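Local coordinates for protein N-formylglutamate amidohydrolase (Ralstonia eutropha, PDB 2Q7S) that binds a zinc ion and probably acts as a hydrolase of the N-formylglutamate amidohydrolase family, cleaving an amide such as that of N-formylglutamate, at residues F14-P19 and T71-T76; V58-E63 and T270-L275. One frame throughout, in Å; residues are numbered along the deposited sequence.

Contact 1 lies at one border of the seven-stranded mixed sheet, where strand 14-17 closes that side by pairing with strand 71-75. Contact 2 packs the short helix 58-61 and the residues just after it against helix 267-289. Contact 1 is the more superficial, with Thr15, Leu16 and Leu18 exposed; contact 2 has a buried leucine and tryptophan centre, and of its touching residues only Glu63 is exposed. Backbone hydrogen bonding dominates contact 1, whereas contact 2 rests on apolar packing with one side-chain amide bond at its edge. Helix 58-61 and strand 71-75 follow each other in the chain, and the contacts meet where Leu72 CD2 packs 3.5 Å from Trp62 O.

Contact 1 of 2, residues F14-P19 and T71-T76; sequences FTLALP and TLLAAT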
ATOM      1  N   PHE A  14       9.335  -1.909  10.363  1.00 16.29           N
ATOM      2  CA  PHE A  14       8.097  -2.521  10.018  1.00 14.43           C
ATOM      3  C   PHE A  14       7.603  -3.407  11.167  1.00 13.51           C
ATOM      4  O   PHE A  14       8.364  -3.820  12.031  1.00 14.30           O
ATOM      5  CB  PHE A  14       8.218  -3.317   8.717  1.00 12.43           C
ATOM      6  CG  PHE A  14       9.208  -4.469   8.771  1.00 13.98           C
ATOM      7  CD1 PHE A  14       8.825  -5.711   9.233  1.00 16.01           C
ATOM      8  CD2 PHE A  14      10.499  -4.307   8.383  1.00 14.39           C
ATOM      9  CE1 PHE A  14       9.726  -6.786   9.305  1.00 17.96           C
ATOM     10  CE2 PHE A  14      11.408  -5.363   8.439  1.00 13.16           C
ATOM     11  CZ  PHE A  14      11.017  -6.608   8.892  1.00 16.68           C
ATOM     12  N   THR A  15       6.297  -3.611  11.170  1.00 15.76           N
ATOM     13  CA  THR A  15       5.661  -4.678  11.903  1.00 16.93           C
ATOM     14  C   THR A  15       5.313  -5.821  10.936  1.00 17.52           C
ATOM     15  O   THR A  15       5.069  -5.611   9.728  1.00 16.84           O
ATOM     16  CB  THR A  15       4.382  -4.169  12.598  1.00 18.04           C
ATOM     17  OG1 THR A  15       3.537  -3.558  11.627  1.00 19.53           O
ATOM     18  CG2 THR A  15       4.713  -3.145  13.639  1.00 20.55           C
ATOM     19  N   LEU A  16       5.348  -7.041  11.464  1.00 17.61           N
ATOM     20  CA  LEU A  16       5.070  -8.261  10.682  1.00 14.59           C
ATOM     21  C   LEU A  16       4.218  -9.172  11.550  1.00 13.33           C
ATOM     22  O   LEU A  16       4.709  -9.722  12.519  1.00 15.03           O
ATOM     23  CB  LEU A  16       6.344  -8.969  10.307  1.00 14.18           C
ATOM     24  CG  LEU A  16       6.246 -10.222   9.448  1.00 17.23           C
ATOM     25  CD1 LEU A  16       5.666  -9.944   7.994  1.00 15.65           C
ATOM     26  CD2 LEU A  16       7.624 -10.811   9.435  1.00 15.74           C
ATOM     27  N   ALA A  17       2.930  -9.216  11.233  1.00 13.96           N
ATOM     28  CA  ALA A  17       1.931 -10.037  11.957  1.00 13.57           C
ATOM     29  C   ALA A  17       1.791 -11.374  11.246  1.00 14.05           C
ATOM     30  O   ALA A  17       1.302 -11.454  10.085  1.00 11.95           O
ATOM     31  CB  ALA A  17       0.546  -9.288  12.070  1.00 11.83           C
ATOM     32  N   LEU A  18       2.282 -12.412  11.925  1.00 16.29           N
ATOM     33  CA  LEU A  18       2.234 -13.790  11.446  1.00 18.93           C
ATOM     34  C   LEU A  18       1.046 -14.576  12.037  1.00 18.42           C
ATOM     35  O   LEU A  18       0.579 -14.302  13.157  1.00 18.72           O
ATOM     36  CB  LEU A  18       3.574 -14.527  11.738  1.00 18.12           C
ATOM     37  CG  LEU A  18       4.847 -13.864  11.165  1.00 19.05           C
ATOM     38  CD1 LEU A  18       6.104 -14.517  11.757  1.00 27.24           C
ATOM     39  CD2 LEU A  18       4.906 -13.826   9.599  1.00 12.33           C
ATOM     40  N   PRO A  19       0.563 -15.583  11.289  1.00 17.26           N
ATOM     41  CA  PRO A  19      -0.588 -16.336  11.808  1.00 19.72           C
ATOM     42  C   PRO A  19      -0.293 -17.173  13.066  1.00 19.30           C
ATOM     43  O   PRO A  19       0.783 -17.736  13.168  1.00 18.62           O
ATOM     44  CB  PRO A  19      -1.004 -17.200  10.611  1.00 20.71           C
ATOM     45  CG  PRO A  19       0.178 -17.268   9.729  1.00 19.63           C
ATOM     46  CD  PRO A  19       1.024 -16.052   9.978  1.00 14.50           C
ATOM     47  N   THR A  71      -0.383 -13.252   6.253  1.00 14.22           N
ATOM     48  CA  THR A  71       0.703 -12.472   6.823  1.00 14.92           C
ATOM     49  C   THR A  71       0.451 -11.021   6.493  1.00 12.96           C
ATOM     50  O   THR A  71       0.138 -10.678   5.366  1.00 13.09           O
ATOM     51  CB  THR A  71       2.092 -12.906   6.290  1.00 14.97           C
ATOM     52  OG1 THR A  71       2.355 -14.240   6.718  1.00 16.02           O
ATOM     53  CG2 THR A  71       3.187 -12.019   6.857  1.00 13.05           C
ATOM     54  N   LEU A  72       0.550 -10.183   7.506  1.00 13.39           N
ATOM     55  CA  LEU A  72       0.405  -8.757   7.340  1.00 13.69           C
ATOM     56  C   LEU A  72       1.680  -8.018   7.714  1.00 14.25           C
ATOM     57  O   LEU A  72       2.100  -7.963   8.874  1.00  9.08           O
ATOM     58  CB  LEU A  72      -0.821  -8.259   8.092  1.00 11.72           C
ATOM     59  CG  LEU A  72      -1.079  -6.745   7.981  1.00 15.10           C
ATOM     60  CD1 LEU A  72      -1.331  -6.225   6.583  1.00 12.10           C
ATOM     61  CD2 LEU A  72      -2.277  -6.441   8.875  1.00 14.77           C
ATOM     62  N   LEU A  73       2.274  -7.434   6.680  1.00 11.74           N
ATOM     63  CA  LEU A  73       3.388  -6.518   6.812  1.00 13.79           C
ATOM     64  C   LEU A  73       2.981  -5.013   6.756  1.00 13.35           C
ATOM     65  O   LEU A  73       2.248  -4.574   5.894  1.00 13.79           O
ATOM     66  CB  LEU A  73       4.405  -6.814   5.725  1.00 11.54           C
ATOM     67  CG  LEU A  73       5.613  -5.839   5.546  1.00 16.31           C
ATOM     68  CD1 LEU A  73       6.645  -5.902   6.726  1.00 13.08           C
ATOM     69  CD2 LEU A  73       6.323  -6.132   4.252  1.00 12.29           C
ATOM     70  N   ALA A  74       3.504  -4.220   7.692  1.00 15.11           N
ATOM     71  CA  ALA A  74       3.217  -2.799   7.667  1.00 16.75           C
ATOM     72  C   ALA A  74       4.426  -1.921   8.002  1.00 15.47           C
ATOM     73  O   ALA A  74       5.156  -2.202   8.963  1.00 18.49           O
ATOM     74  CB  ALA A  74       2.044  -2.513   8.589  1.00 14.89           C
ATOM     75  N   ALA A  75       4.611  -0.848   7.222  1.00 15.41           N
ATOM     76  CA  ALA A  75       5.666   0.159   7.468  1.00 16.66           C
ATOM     77  C   ALA A  75       5.429   1.021   8.715  1.00 13.53           C
ATOM     78  O   ALA A  75       4.300   1.434   8.990  1.00 15.01           O
ATOM     79  CB  ALA A  75       5.840   1.076   6.258  1.00 13.53           C
ATOM     80  N   THR A  76       6.476   1.301   9.478  1.00 14.85           N
ATOM     81  CA  THR A  76       6.333   2.168  10.656  1.00 16.46           C
ATOM     82  C   THR A  76       6.828   3.595  10.327  1.00 17.03           C
ATOM     83  O   THR A  76       6.468   4.565  10.988  1.00 18.93           O
ATOM     84  CB  THR A  76       7.086   1.629  11.912  1.00 17.63           C
ATOM     85  OG1 THR A  76       8.431   1.391  11.569  1.00 17.36           O
ATOM     86  CG2 THR A  76       6.500   0.315  12.462  1.00 12.80           C
TER
HETATM   87  O   HOH W   1       1.852  -5.690  10.809  1.00 22.60           O
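Phe14 and Leu73 meet on the more tightly packed face of this antiparallel pairing between strands 14-17 and 71-75. CG of Leu73 stands anti to its backbone N (chi1 172°), and from it CD1 comes within 3.3 Å of Phe14 CD1, obliquely to the ring. Ala151 of helix 134-163 touches both side chains and helps cover this face. Farther along it, Leu16 CD1 presses on Thr71 CG2 at 3.4 Å, closer than ordinary van der Waals contact, and Leu18 CD2 lies against the same methyl.

Two hydrogen-bonded pairs join the backbones. Thr15 and Ala74 exchange N-H...O bonds in both directions; that from Ala74 N to Thr15 O measures 2.9 Å and is nearly straight. Ala17 and Leu72 do likewise, with Ala17 N 2.8 Å from Leu72 O. Leu16 with Leu73 is the non-hydrogen-bonded pair between them, and Phe14 with Ala75 another beyond Thr15.

The face bearing Thr15, Ala17, Leu72 and Ala74 is looser across the strands: Ala17 CB and Leu72 CB stay 4.3 Å apart. Here a water bridges Thr15 OG1, at 2.8 Å, and Leu72 O, to which it donates. Strand 71-75 also bonds to strand 26-30 on its other edge, so the pairing adds strand 14-17 as the sheet's border. Leu72 O accepts from both Ala17 N and the water, which implies that backbone and solvent together satisfy this carbonyl.

Contact 2 of 2, residues V58-E63 and T270-L275; sequences VDALWE and TLQRDL
Leu61 meets Leu271 and Leu275, and Trp62 meets Leu275, in an apolar packing of the last turn of helix 58-61 and the residues that follow it against helix 267-289, on the side of strand 244-252, whose Ile251 touches Leu61, Trp62 and Leu271. Leu275 spreads its two methyls: CD1 touches Leu61 CB at 3.8 Å and also overlies the rim of the indole near NE1 and CE2, while CD2 sits over the six-membered ring. CD2 makes a CH-pi contact, 3.9 Å from the centroid of that ring of Trp62 and 22° off its normal. Beside it, Leu61 CD2 touches Leu271 CD2 at 3.8 Å, the two side chains crossing obliquely.

Outward from this centre, the extended chain of Gln272 carries its amide to the partly exposed edge, with CG anti to the backbone N (chi1 -172°) and lying against Leu61 O. Glu63 crosses it at about a right angle, its carboxylate stacked on the amide with the planes 19° apart. The amide donates to a backbone carbonyl at the helix end: Gln272 NE2 lies 2.7 Å from Ala60 O, above the carbonyl plane, while Glu63 N reaches that oxygen from the opposite face at 3.2 Å.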
ATOM      1  N   VAL A  58      -4.592   1.923   8.074  1.00 16.00           N
ATOM      2  CA  VAL A  58      -4.919   0.864   7.081  1.00 16.39           C
ATOM      3  C   VAL A  58      -4.478  -0.492   7.547  1.00 15.45           C
ATOM      4  O   VAL A  58      -5.158  -1.504   7.353  1.00 11.79           O
ATOM      5  CB  VAL A  58      -4.314   1.168   5.668  1.00 14.85           C
ATOM      6  CG1 VAL A  58      -4.273  -0.080   4.823  1.00  9.45           C
ATOM      7  CG2 VAL A  58      -5.177   2.243   5.021  1.00 10.19           C
ATOM      8  N   ASP A  59      -3.381  -0.504   8.264  1.00 18.09           N
ATOM      9  CA  ASP A  59      -2.945  -1.755   8.880  1.00 20.25           C
ATOM     10  C   ASP A  59      -3.899  -2.299   9.956  1.00 18.49           C
ATOM     11  O   ASP A  59      -4.103  -3.508  10.016  1.00 16.88           O
ATOM     12  CB  ASP A  59      -1.513  -1.639   9.365  1.00 17.97           C
ATOM     13  CG  ASP A  59      -1.361  -0.710  10.515  1.00 22.46           C
ATOM     14  OD1 ASP A  59      -1.919   0.419  10.507  1.00 20.50           O
ATOM     15  OD2 ASP A  59      -0.650  -1.134  11.447  1.00 40.29           O
ATOM     16  N   ALA A  60      -4.495  -1.418  10.765  1.00 19.18           N
ATOM     17  CA  ALA A  60      -5.472  -1.829  11.818  1.00 16.89           C
ATOM     18  C   ALA A  60      -6.804  -2.236  11.180  1.00 16.25           C
ATOM     19  O   ALA A  60      -7.485  -3.122  11.697  1.00 14.14           O
ATOM     20  CB  ALA A  60      -5.686  -0.697  12.851  1.00 14.62           C
ATOM     21  N   LEU A  61      -7.157  -1.616  10.037  1.00 14.68           N
ATOM     22  CA  LEU A  61      -8.392  -1.971   9.295  1.00 14.50           C
ATOM     23  C   LEU A  61      -8.330  -3.421   8.856  1.00 15.69           C
ATOM     24  O   LEU A  61      -9.326  -4.136   8.936  1.00 12.97           O
ATOM     25  CB  LEU A  61      -8.619  -1.113   8.068  1.00 11.70           C
ATOM     26  CG  LEU A  61      -9.175   0.325   8.224  1.00  9.74           C
ATOM     27  CD1 LEU A  61      -9.168   0.991   6.853  1.00 11.51           C
ATOM     28  CD2 LEU A  61     -10.566   0.300   8.852  1.00  5.78           C
ATOM     29  N   TRP A  62      -7.135  -3.853   8.453  1.00 16.74           N
ATOM     30  CA  TRP A  62      -6.950  -5.235   8.026  1.00 16.91           C
ATOM     31  C   TRP A  62      -6.345  -6.156   9.062  1.00 14.01           C
ATOM     32  O   TRP A  62      -5.718  -7.171   8.705  1.00 14.75           O
ATOM     33  CB  TRP A  62      -6.130  -5.251   6.752  1.00 16.60           C
ATOM     34  CG  TRP A  62      -6.776  -4.584   5.546  1.00 10.43           C
ATOM     35  CD1 TRP A  62      -6.670  -3.264   5.189  1.00 13.61           C
ATOM     36  CD2 TRP A  62      -7.534  -5.216   4.491  1.00 19.70           C
ATOM     37  NE1 TRP A  62      -7.328  -3.033   3.997  1.00 15.49           N
ATOM     38  CE2 TRP A  62      -7.841  -4.214   3.537  1.00 11.74           C
ATOM     39  CE3 TRP A  62      -7.975  -6.526   4.258  1.00 15.55           C
ATOM     40  CZ2 TRP A  62      -8.591  -4.477   2.383  1.00 12.32           C
ATOM     41  CZ3 TRP A  62      -8.748  -6.787   3.090  1.00 13.46           C
ATOM     42  CH2 TRP A  62      -9.022  -5.768   2.183  1.00 14.80           C
ATOM     43  N   GLU A  63      -6.531  -5.845  10.340  1.00 14.76           N
ATOM     44  CA  GLU A  63      -6.012  -6.719  11.426  1.00 17.67           C
ATOM     45  C   GLU A  63      -6.337  -8.224  11.325  1.00 15.18           C
ATOM     46  O   GLU A  63      -5.545  -9.004  11.742  1.00 19.34           O
ATOM     47  CB  GLU A  63      -6.470  -6.219  12.807  1.00 18.39           C
ATOM     48  CG  GLU A  63      -7.951  -6.237  12.978  1.00 19.95           C
ATOM     49  CD  GLU A  63      -8.395  -6.380  14.406  1.00 36.29           C
ATOM     50  OE1 GLU A  63      -7.634  -5.977  15.321  1.00 37.52           O
ATOM     51  OE2 GLU A  63      -9.528  -6.880  14.603  1.00 38.85           O
ATOM     52  N   THR A 270     -17.227  -0.439  11.881  1.00 14.74           N
ATOM     53  CA  THR A 270     -18.041  -1.145  10.878  1.00 16.84           C
ATOM     54  C   THR A 270     -17.225  -1.528   9.654  1.00 14.95           C
ATOM     55  O   THR A 270     -17.370  -2.646   9.128  1.00 13.07           O
ATOM     56  CB  THR A 270     -19.354  -0.339  10.500  1.00 16.60           C
ATOM     57  OG1 THR A 270     -19.008   0.935   9.963  1.00 23.26           O
ATOM     58  CG2 THR A 270     -20.178  -0.114  11.709  1.00 19.12           C
ATOM     59  N   LEU A 271     -16.287  -0.669   9.216  1.00 16.12           N
ATOM     60  CA  LEU A 271     -15.452  -1.049   8.085  1.00 13.63           C
ATOM     61  C   LEU A 271     -14.486  -2.180   8.417  1.00 16.32           C
ATOM     62  O   LEU A 271     -14.335  -3.151   7.635  1.00 13.94           O
ATOM     63  CB  LEU A 271     -14.673   0.155   7.546  1.00 16.33           C
ATOM     64  CG  LEU A 271     -13.852  -0.135   6.306  1.00 14.65           C
ATOM     65  CD1 LEU A 271     -14.767  -0.497   5.133  1.00 17.25           C
ATOM     66  CD2 LEU A 271     -12.953   1.063   6.021  1.00 11.41           C
ATOM     67  N   GLN A 272     -13.854  -2.084   9.590  1.00 16.64           N
ATOM     68  CA  GLN A 272     -12.936  -3.117  10.073  1.00 15.85           C
ATOM     69  C   GLN A 272     -13.681  -4.457  10.168  1.00 16.73           C
ATOM     70  O   GLN A 272     -13.161  -5.487   9.789  1.00 17.56           O
ATOM     71  CB  GLN A 272     -12.420  -2.742  11.466  1.00 13.50           C
ATOM     72  CG  GLN A 272     -11.305  -3.639  12.014  1.00 16.41           C
ATOM     73  CD  GLN A 272     -10.826  -3.190  13.392  1.00 16.63           C
ATOM     74  OE1 GLN A 272     -11.614  -3.067  14.325  1.00 15.99           O
ATOM     75  NE2 GLN A 272      -9.529  -2.914  13.510  1.00 14.99           N
ATOM     76  N   ARG A 273     -14.889  -4.422  10.692  1.00 16.38           N
ATOM     77  CA  ARG A 273     -15.736  -5.629  10.790  1.00 18.72           C
ATOM     78  C   ARG A 273     -16.010  -6.210   9.396  1.00 17.27           C
ATOM     79  O   ARG A 273     -15.741  -7.364   9.124  1.00 18.09           O
ATOM     80  CB  ARG A 273     -17.033  -5.291  11.523  1.00 17.06           C
ATOM     81  CG  ARG A 273     -18.068  -6.430  11.516  1.00 23.57           C
ATOM     82  CD  ARG A 273     -19.169  -6.230  10.432  1.00 37.90           C
ATOM     83  NE  ARG A 273     -20.116  -5.089  10.563  1.00 43.04           N
ATOM     84  CZ  ARG A 273     -20.402  -4.344  11.652  1.00 49.02           C
ATOM     85  NH1 ARG A 273     -19.839  -4.535  12.854  1.00 50.42           N
ATOM     86  NH2 ARG A 273     -21.295  -3.359  11.538  1.00 37.32           N
ATOM     87  N   ASP A 274     -16.468  -5.371   8.484  1.00 18.92           N
ATOM     88  CA  ASP A 274     -16.658  -5.788   7.089  1.00 18.18           C
ATOM     89  C   ASP A 274     -15.400  -6.381   6.443  1.00 15.35           C
ATOM     90  O   ASP A 274     -15.474  -7.390   5.725  1.00 13.55           O
ATOM     91  CB  ASP A 274     -17.202  -4.638   6.248  1.00 13.60           C
ATOM     92  CG  ASP A 274     -18.617  -4.285   6.607  1.00 21.66           C
ATOM     93  OD1 ASP A 274     -19.256  -5.012   7.412  1.00 15.01           O
ATOM     94  OD2 ASP A 274     -19.090  -3.264   6.092  1.00 14.46           O
ATOM     95  N   LEU A 275     -14.242  -5.777   6.696  1.00 17.87           N
ATOM     96  CA  LEU A 275     -12.986  -6.310   6.166  1.00 15.19           C
ATOM     97  C   LEU A 275     -12.525  -7.600   6.824  1.00 13.40           C
ATOM     98  O   LEU A 275     -11.875  -8.393   6.191  1.00 15.96           O
ATOM     99  CB  LEU A 275     -11.857  -5.270   6.224  1.00 15.48           C
ATOM    100  CG  LEU A 275     -11.984  -4.044   5.354  1.00 15.66           C
ATOM    101  CD1 LEU A 275     -10.871  -2.995   5.631  1.00 12.15           C
ATOM    102  CD2 LEU A 275     -12.004  -4.494   3.882  1.00 20.16           C
TER